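Local coordinates for protein trans-2-enoyl-CoA reductase [NADH] (Treponema denticola ATCC 35405, PDB 4GGO) that reduces the carbon-carbon double bond of trans-2-enoyl-CoA substrates such as crotonyl-CoA with NADH, a step of fatty acid synthesis, at residues I6-H20 against F378-E392. Residues are numbered along the deposited sequence; the frame is centred on the assembly and turned at random.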
loop_
_atom_site.group_PDB
_atom_site.type_symbol
_atom_site.label_atom_id
_atom_site.label_comp_id
_atom_site.label_asym_id
_atom_site.label_seq_id
_atom_site.Cartn_x
_atom_site.Cartn_y
_atom_site.Cartn_z
ATOM N N ILE A 6 5.786 3.364 29.290
ATOM C CA ILE A 6 6.024 2.160 28.501
ATOM C C ILE A 6 4.913 1.985 27.471
ATOM O O ILE A 6 3.739 1.867 27.824
ATOM C CB ILE A 6 6.099 0.904 29.390
ATOM C CG1 ILE A 6 7.387 0.909 30.217
ATOM C CG2 ILE A 6 6.025 -0.354 28.542
ATOM C CD1 ILE A 6 7.549 -0.306 31.104
ATOM N N VAL A 7 5.287 1.973 26.195
ATOM C CA VAL A 7 4.305 1.902 25.119
ATOM C C VAL A 7 4.097 0.481 24.605
ATOM O O VAL A 7 5.004 -0.133 24.043
ATOM C CB VAL A 7 4.677 2.829 23.949
ATOM C CG1 VAL A 7 3.729 2.615 22.777
ATOM C CG2 VAL A 7 4.649 4.277 24.404
ATOM N N LYS A 8 2.886 -0.027 24.810
ATOM C CA LYS A 8 2.499 -1.349 24.345
ATOM C C LYS A 8 1.336 -1.194 23.364
ATOM O O LYS A 8 0.670 -0.161 23.358
ATOM C CB LYS A 8 2.098 -2.223 25.536
ATOM C CG LYS A 8 3.254 -2.585 26.464
ATOM C CD LYS A 8 4.326 -3.370 25.719
ATOM C CE LYS A 8 5.172 -4.221 26.661
ATOM N NZ LYS A 8 6.237 -3.449 27.358
ATOM N N PRO A 9 1.098 -2.209 22.516
ATOM C CA PRO A 9 -0.003 -2.089 21.551
ATOM C C PRO A 9 -1.373 -2.008 22.219
ATOM O O PRO A 9 -1.649 -2.739 23.170
ATOM C CB PRO A 9 0.110 -3.378 20.727
ATOM C CG PRO A 9 0.866 -4.325 21.594
ATOM C CD PRO A 9 1.837 -3.472 22.348
ATOM N N MET A 10 -2.218 -1.113 21.718
ATOM C CA MET A 10 -3.584 -0.982 22.209
ATOM C C MET A 10 -4.575 -1.187 21.070
ATOM O O MET A 10 -4.843 -0.269 20.296
ATOM C CB MET A 10 -3.803 0.393 22.839
ATOM C CG MET A 10 -5.206 0.593 23.391
ATOM S SD MET A 10 -5.681 2.329 23.505
ATOM C CE MET A 10 -7.305 2.185 24.250
ATOM N N VAL A 11 -5.119 -2.395 20.970
ATOM C CA VAL A 11 -6.031 -2.726 19.882
ATOM C C VAL A 11 -7.492 -2.716 20.328
ATOM O O VAL A 11 -7.893 -3.497 21.190
ATOM C CB VAL A 11 -5.701 -4.101 19.271
ATOM C CG1 VAL A 11 -6.623 -4.392 18.098
ATOM C CG2 VAL A 11 -4.245 -4.149 18.835
ATOM N N ARG A 12 -8.278 -1.822 19.738
ATOM C CA ARG A 12 -9.712 -1.760 19.998
ATOM C C ARG A 12 -10.478 -1.837 18.684
ATOM O O ARG A 12 -10.139 -1.144 17.722
ATOM C CB ARG A 12 -10.073 -0.469 20.738
ATOM C CG ARG A 12 -9.371 -0.295 22.075
ATOM C CD ARG A 12 -9.726 -1.410 23.043
ATOM N NE ARG A 12 -8.991 -1.287 24.299
ATOM C CZ ARG A 12 -9.116 -2.124 25.324
ATOM N NH1 ARG A 12 -9.952 -3.150 25.249
ATOM N NH2 ARG A 12 -8.405 -1.933 26.427
ATOM N N ASN A 13 -11.505 -2.683 18.649
ATOM C CA ASN A 13 -12.318 -2.883 17.450
ATOM C C ASN A 13 -11.479 -3.271 16.232
ATOM O O ASN A 13 -11.671 -2.734 15.139
ATOM C CB ASN A 13 -13.160 -1.640 17.148
ATOM C CG ASN A 13 -14.135 -1.311 18.263
ATOM O OD1 ASN A 13 -14.728 -2.206 18.868
ATOM N ND2 ASN A 13 -14.303 -0.026 18.544
ATOM N N ASN A 14 -10.545 -4.195 16.446
ATOM C CA ASN A 14 -9.659 -4.705 15.395
ATOM C C ASN A 14 -8.704 -3.666 14.807
ATOM O O ASN A 14 -8.160 -3.859 13.720
ATOM C CB ASN A 14 -10.465 -5.380 14.280
ATOM C CG ASN A 14 -11.223 -6.597 14.765
ATOM O OD1 ASN A 14 -10.668 -7.456 15.452
ATOM N ND2 ASN A 14 -12.502 -6.676 14.415
ATOM N N ILE A 15 -8.498 -2.570 15.531
ATOM C CA ILE A 15 -7.604 -1.508 15.080
ATOM C C ILE A 15 -6.598 -1.136 16.162
ATOM O O ILE A 15 -6.971 -0.902 17.312
ATOM C CB ILE A 15 -8.392 -0.243 14.674
ATOM C CG1 ILE A 15 -9.341 -0.549 13.514
ATOM C CG2 ILE A 15 -7.442 0.887 14.299
ATOM C CD1 ILE A 15 -10.214 0.622 13.118
ATOM N N CYS A 16 -5.320 -1.087 15.796
ATOM C CA CYS A 16 -4.286 -0.636 16.720
ATOM C C CYS A 16 -4.330 0.882 16.826
ATOM O O CYS A 16 -4.049 1.589 15.860
ATOM C CB CYS A 16 -2.902 -1.097 16.261
ATOM S SG CYS A 16 -1.579 -0.712 17.431
ATOM N N LEU A 17 -4.683 1.376 18.008
ATOM C CA LEU A 17 -4.930 2.803 18.195
ATOM C C LEU A 17 -3.657 3.639 18.287
ATOM O O LEU A 17 -3.593 4.735 17.734
ATOM C CB LEU A 17 -5.803 3.036 19.432
ATOM C CG LEU A 17 -7.167 2.342 19.423
ATOM C CD1 LEU A 17 -8.022 2.801 20.608
ATOM C CD2 LEU A 17 -7.886 2.562 18.094
ATOM N N ASN A 18 -2.650 3.122 18.982
ATOM C CA ASN A 18 -1.414 3.870 19.196
ATOM C C ASN A 18 -0.262 3.424 18.295
ATOM O O ASN A 18 -0.439 2.594 17.405
ATOM C CB ASN A 18 -0.997 3.797 20.666
ATOM C CG ASN A 18 -0.827 2.374 21.153
ATOM O OD1 ASN A 18 -1.374 1.438 20.572
ATOM N ND2 ASN A 18 -0.068 2.203 22.228
ATOM N N ALA A 19 0.919 3.987 18.532
ATOM C CA ALA A 19 2.093 3.663 17.731
ATOM C C ALA A 19 3.382 3.866 18.520
ATOM O O ALA A 19 3.461 4.740 19.383
ATOM C CB ALA A 19 2.112 4.495 16.458
ATOM N N HIS A 20 4.387 3.051 18.217
ATOM C CA HIS A 20 5.685 3.158 18.869
ATOM C C HIS A 20 6.649 3.921 17.967
ATOM O O HIS A 20 6.986 3.454 16.880
ATOM C CB HIS A 20 6.237 1.765 19.178
ATOM C CG HIS A 20 7.244 1.746 20.285
ATOM N ND1 HIS A 20 8.579 2.028 20.084
ATOM C CD2 HIS A 20 7.114 1.471 21.604
ATOM C CE1 HIS A 20 9.225 1.930 21.232
ATOM N NE2 HIS A 20 8.359 1.594 22.170
ATOM N N PHE A 378 0.646 -7.085 11.355
ATOM C CA PHE A 378 -0.360 -6.201 11.933
ATOM C C PHE A 378 0.266 -5.235 12.934
ATOM O O PHE A 378 -0.067 -4.049 12.959
ATOM C CB PHE A 378 -1.458 -7.024 12.614
ATOM C CG PHE A 378 -2.521 -6.192 13.274
ATOM C CD1 PHE A 378 -3.564 -5.662 12.533
ATOM C CD2 PHE A 378 -2.479 -5.945 14.637
ATOM C CE1 PHE A 378 -4.546 -4.898 13.138
ATOM C CE2 PHE A 378 -3.459 -5.180 15.248
ATOM C CZ PHE A 378 -4.492 -4.658 14.496
ATOM N N LEU A 379 1.179 -5.749 13.752
ATOM C CA LEU A 379 1.811 -4.957 14.802
ATOM C C LEU A 379 2.918 -4.044 14.279
ATOM O O LEU A 379 3.080 -2.922 14.758
ATOM C CB LEU A 379 2.358 -5.869 15.902
ATOM C CG LEU A 379 1.319 -6.528 16.812
ATOM C CD1 LEU A 379 1.984 -7.504 17.770
ATOM C CD2 LEU A 379 0.535 -5.474 17.578
ATOM N N ALA A 380 3.674 -4.525 13.296
ATOM C CA ALA A 380 4.801 -3.767 12.757
ATOM C C ALA A 380 4.351 -2.530 11.987
ATOM O O ALA A 380 5.120 -1.583 11.816
ATOM C CB ALA A 380 5.674 -4.653 11.877
ATOM N N SER A 381 3.104 -2.540 11.527
ATOM C CA SER A 381 2.548 -1.397 10.812
ATOM C C SER A 381 2.453 -0.174 11.721
ATOM O O SER A 381 2.416 0.961 11.247
ATOM C CB SER A 381 1.171 -1.738 10.240
ATOM O OG SER A 381 1.265 -2.767 9.270
ATOM N N ASN A 382 2.417 -0.417 13.027
ATOM C CA ASN A 382 2.359 0.659 14.011
ATOM C C ASN A 382 3.624 0.743 14.861
ATOM O O ASN A 382 3.679 1.494 15.835
ATOM C CB ASN A 382 1.126 0.501 14.903
ATOM C CG ASN A 382 -0.168 0.732 14.150
ATOM O OD1 ASN A 382 -0.533 -0.044 13.268
ATOM N ND2 ASN A 382 -0.875 1.802 14.499
ATOM N N GLY A 383 4.638 -0.030 14.487
ATOM C CA GLY A 383 5.924 0.025 15.158
ATOM C C GLY A 383 6.067 -0.940 16.319
ATOM O O GLY A 383 6.989 -0.820 17.125
ATOM N N PHE A 384 5.157 -1.903 16.411
ATOM C CA PHE A 384 5.221 -2.899 17.473
ATOM C C PHE A 384 5.805 -4.213 16.964
ATOM O O PHE A 384 5.719 -4.514 15.774
ATOM C CB PHE A 384 3.836 -3.133 18.078
ATOM C CG PHE A 384 3.243 -1.910 18.722
ATOM C CD1 PHE A 384 3.657 -1.504 19.980
ATOM C CD2 PHE A 384 2.270 -1.171 18.071
ATOM C CE1 PHE A 384 3.113 -0.380 20.575
ATOM C CE2 PHE A 384 1.721 -0.047 18.661
ATOM C CZ PHE A 384 2.145 0.349 19.915
ATOM N N ASP A 385 6.409 -4.976 17.873
ATOM C CA ASP A 385 6.936 -6.310 17.572
ATOM C C ASP A 385 8.066 -6.309 16.532
ATOM O O ASP A 385 8.335 -7.327 15.897
ATOM C CB ASP A 385 5.805 -7.256 17.139
ATOM C CG ASP A 385 6.215 -8.720 17.171
ATOM O OD1 ASP A 385 6.782 -9.161 18.193
ATOM O OD2 ASP A 385 5.982 -9.424 16.167
ATOM N N VAL A 386 8.735 -5.173 16.360
ATOM C CA VAL A 386 9.850 -5.124 15.417
ATOM C C VAL A 386 11.174 -5.450 16.113
ATOM O O VAL A 386 11.369 -5.135 17.288
ATOM C CB VAL A 386 9.917 -3.783 14.638
ATOM C CG1 VAL A 386 8.601 -3.036 14.755
ATOM C CG2 VAL A 386 11.070 -2.923 15.117
ATOM N N GLU A 387 12.068 -6.105 15.380
ATOM C CA GLU A 387 13.310 -6.617 15.946
ATOM C C GLU A 387 14.274 -5.495 16.316
ATOM O O GLU A 387 14.418 -4.522 15.578
ATOM C CB GLU A 387 13.975 -7.575 14.953
ATOM C CG GLU A 387 14.735 -8.720 15.595
ATOM C CD GLU A 387 15.221 -9.733 14.574
ATOM O OE1 GLU A 387 15.300 -10.933 14.914
ATOM O OE2 GLU A 387 15.524 -9.329 13.432
ATOM N N GLY A 388 14.926 -5.635 17.467
ATOM C CA GLY A 388 15.928 -4.677 17.901
ATOM C C GLY A 388 15.388 -3.548 18.759
ATOM O O GLY A 388 16.102 -2.589 19.054
ATOM N N ILE A 389 14.125 -3.653 19.160
ATOM C CA ILE A 389 13.508 -2.635 20.005
ATOM C C ILE A 389 13.198 -3.189 21.392
ATOM O O ILE A 389 12.622 -4.269 21.525
ATOM C CB ILE A 389 12.226 -2.066 19.364
ATOM C CG1 ILE A 389 12.545 -1.438 18.008
ATOM C CG2 ILE A 389 11.576 -1.037 20.280
ATOM C CD1 ILE A 389 13.540 -0.300 18.079
ATOM N N ASN A 390 13.587 -2.440 22.420
ATOM C CA ASN A 390 13.423 -2.862 23.808
ATOM C C ASN A 390 11.963 -3.070 24.206
ATOM O O ASN A 390 11.605 -4.122 24.743
ATOM C CB ASN A 390 14.083 -1.844 24.744
ATOM C CG ASN A 390 14.321 -2.393 26.141
ATOM O OD1 ASN A 390 13.550 -3.209 26.648
ATOM N ND2 ASN A 390 15.396 -1.939 26.775
ATOM N N TYR A 391 11.136 -2.058 23.951
ATOM C CA TYR A 391 9.714 -2.053 24.321
ATOM C C TYR A 391 9.447 -1.988 25.829
ATOM O O TYR A 391 8.444 -1.416 26.261
ATOM C CB TYR A 391 8.944 -3.208 23.663
ATOM C CG TYR A 391 8.812 -3.063 22.166
ATOM C CD1 TYR A 391 8.116 -2.000 21.613
ATOM C CD2 TYR A 391 9.381 -3.989 21.305
ATOM C CE1 TYR A 391 7.993 -1.862 20.250
ATOM C CE2 TYR A 391 9.261 -3.859 19.938
ATOM C CZ TYR A 391 8.570 -2.789 19.418
ATOM O OH TYR A 391 8.445 -2.653 18.059
ATOM N N GLU A 392 10.340 -2.569 26.623
ATOM C CA GLU A 392 10.253 -2.447 28.074
ATOM C C GLU A 392 10.878 -1.127 28.511
ATOM O O GLU A 392 10.748 -0.712 29.661
ATOM C CB GLU A 392 10.935 -3.627 28.770
ATOM C CG GLU A 392 10.326 -4.986 28.445
ATOM C CD GLU A 392 8.912 -5.151 28.983
ATOM O OE1 GLU A 392 8.492 -4.349 29.845
ATOM O OE2 GLU A 392 8.219 -6.092 28.543
HETATM O O HOH W 1 7.864 0.767 25.328
#
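His20 and Ala19 lie beside Gly383 and Asn382, where the backbone N of His20 donates to O of Asn382 (2.9 Å), tying the residues that follow the N-terminal hairpin to the turn after helix 371-380. The side chain of Asn382 secures the same place: its ND2 donates to O of Asn18 at 3.0 Å. Asn382 thus uses its side-chain N-H toward Asn18 and its backbone carbonyl toward His20. The ring of Phe384 lies between two parts of the 6-20 segment. Its CG points away from the carbonyl carbon (chi1 -62°), which carries the ring between Pro9 on one face and CB of His20 on the other. CB of Pro9 stands almost on the ring normal, 3.9 Å from the centroid, a CH-pi contact that suits a rigid apolar ring, and SG of Cys16 approaches obliquely, 3.6 Å from CE2 of Phe384. The Asn18 amide, donating from ND2 to O of Lys8 and accepting at OD1 from N of Met10, is fixed in rotation and holds the chain beside the ring edge. Farther along, Tyr391 turns its edge to the face of the His20 imidazole in a T-shaped pair (centroids 4.7 Å apart, planes at 68°), while its hydroxyl donates to O of Gly383 and accepts a hydrogen bond from N of Val386. NZ of Lys8 donates to O of Tyr391 at 3.2 Å, from above the carbonyl plane, and makes a long salt bridge with OE1 of the poorly ordered Glu392. At the other end, CG2 of Val11 meets the edge of Phe378, whose side chain also lies near the NAD(+)-binding Val281. Gly383, with positive phi, is the C-prime residue of a Schellman motif; lacking a side chain, it avoids the preceding carbonyl and O of His20. His20 N-caps helix 21-38, so the contact joins one helix's C-terminal end to another's start, linking the N-terminal segment to a loop near the C-terminal end of this Rossmann-fold reductase.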